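Local coordinates for acetylornithine aminotransferase (Aquifex aeolicus, PDB 2EH6), which catalyses the pyridoxal-phosphate-dependent transfer of an amino group from N(2)-acetyl-L-ornithine to 2-oxoglutarate in arginine biosynthesis, at residues Glu189-Glu192 with Asp193-Ser196. Sequence-based numbering, arbitrary orientation.
Sequences EASE and DFLS
Ser-191 occupies the N-cap of helix 192-205, and its hydroxyl closes the first turn: Phe-194 N donates to Ser-191 OG at 2.8 Å, with an N-H...O angle of 154°. With chi1 at 71°, OG lies between the serine's own backbone N and carbonyl carbon, within reach of the amide three residues on. A tight contact accompanies the bond, Ser-191 OG standing 2.9 Å from Phe-194 CB.

Two backbone bonds take up the helical pattern. The bond from Leu-195 N to Ser-191 O, 2.9 Å long, is nearly straight (170°), whereas that from Ser-196 N to Glu-192 O has the same length but is more bent, 147°. Within this turn Ser-191 accepts through both OG and O.

On the buried side, the methyl of Ala-190 meets one branch of Leu-195, Ala-190 CB to Leu-195 CD2 being 3.6 Å, and lies at the edge of the Phe-194 ring, 4.3 Å from Phe-194 CD2. Both larger side chains also touch Ile-178, which places the first turn against the seven-stranded sheet that contains strand 173-178; Leu-195 further touches Phe-230 and Leu-232. Asn-160 bridges Ser-191 N and Glu-189 O, consistent with its holding the backbone that leads into the cap.

Replacing Ser-191 by an alanine would probably leave Phe-194 N without its side-chain acceptor and the first turn less firmly closed. Chemically, the cap offers a side-chain oxygen to an amide too near the helix start to find an i-4 partner within the helix, while the Ala-190 methyl packs against first-turn side chains next to it.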
loop_
_atom_site.group_PDB
_atom_site.type_symbol
_atom_site.label_atom_id
_atom_site.label_comp_id
_atom_site.label_asym_id
_atom_site.label_seq_id
_atom_site.Cartn_x
_atom_site.Cartn_y
_atom_site.Cartn_z
ATOM N N GLU A 189 24.137 12.106 -3.093
ATOM C CA GLU A 189 24.391 11.630 -4.445
ATOM C C GLU A 189 25.438 10.529 -4.564
ATOM O O GLU A 189 26.549 10.658 -4.053
ATOM C CB GLU A 189 24.824 12.801 -5.327
ATOM C CG GLU A 189 23.745 13.826 -5.582
ATOM C CD GLU A 189 24.279 15.050 -6.302
ATOM O OE1 GLU A 189 24.790 15.966 -5.623
ATOM O OE2 GLU A 189 24.197 15.088 -7.550
ATOM N N ALA A 190 25.076 9.449 -5.248
ATOM C CA ALA A 190 26.001 8.347 -5.479
ATOM C C ALA A 190 26.842 8.827 -6.656
ATOM O O ALA A 190 26.294 9.267 -7.666
ATOM C CB ALA A 190 25.237 7.088 -5.855
ATOM N N SER A 191 28.163 8.761 -6.528
ATOM C CA SER A 191 29.051 9.216 -7.597
ATOM C C SER A 191 28.962 8.336 -8.837
ATOM O O SER A 191 28.568 7.172 -8.762
ATOM C CB SER A 191 30.502 9.235 -7.114
ATOM O OG SER A 191 30.996 7.915 -6.960
ATOM N N GLU A 192 29.337 8.896 -9.983
ATOM C CA GLU A 192 29.309 8.132 -11.221
ATOM C C GLU A 192 30.329 7.003 -11.114
ATOM O O GLU A 192 30.081 5.880 -11.550
ATOM C CB GLU A 192 29.645 9.030 -12.412
ATOM C CG GLU A 192 29.527 8.325 -13.752
ATOM C CD GLU A 192 29.729 9.266 -14.925
ATOM O OE1 GLU A 192 30.814 9.881 -15.019
ATOM O OE2 GLU A 192 28.801 9.389 -15.754
ATOM N N ASP A 193 31.477 7.310 -10.523
ATOM C CA ASP A 193 32.526 6.319 -10.352
ATOM C C ASP A 193 32.011 5.167 -9.500
ATOM O O ASP A 193 32.160 4.000 -9.861
ATOM C CB ASP A 193 33.747 6.949 -9.680
ATOM C CG ASP A 193 34.865 5.947 -9.453
ATOM O OD1 ASP A 193 35.290 5.304 -10.438
ATOM O OD2 ASP A 193 35.316 5.804 -8.295
ATOM N N PHE A 194 31.398 5.506 -8.368
ATOM C CA PHE A 194 30.858 4.506 -7.456
ATOM C C PHE A 194 29.810 3.626 -8.129
ATOM O O PHE A 194 29.866 2.400 -8.026
ATOM C CB PHE A 194 30.240 5.182 -6.229
ATOM C CG PHE A 194 29.654 4.216 -5.237
ATOM C CD1 PHE A 194 30.474 3.340 -4.534
ATOM C CD2 PHE A 194 28.280 4.175 -5.013
ATOM C CE1 PHE A 194 29.934 2.434 -3.619
ATOM C CE2 PHE A 194 27.731 3.278 -4.103
ATOM C CZ PHE A 194 28.558 2.405 -3.404
ATOM N N LEU A 195 28.853 4.248 -8.811
ATOM C CA LEU A 195 27.799 3.497 -9.488
ATOM C C LEU A 195 28.369 2.593 -10.576
ATOM O O LEU A 195 27.849 1.503 -10.827
ATOM C CB LEU A 195 26.763 4.452 -10.092
ATOM C CG LEU A 195 25.959 5.267 -9.072
ATOM C CD1 LEU A 195 24.989 6.178 -9.800
ATOM C CD2 LEU A 195 25.208 4.330 -8.131
ATOM N N SER A 196 29.436 3.054 -11.221
ATOM C CA SER A 196 30.092 2.281 -12.269
ATOM C C SER A 196 30.657 0.999 -11.669
ATOM O O SER A 196 30.398 -0.098 -12.159
ATOM C CB SER A 196 31.225 3.095 -12.892
ATOM O OG SER A 196 32.008 2.289 -13.757
#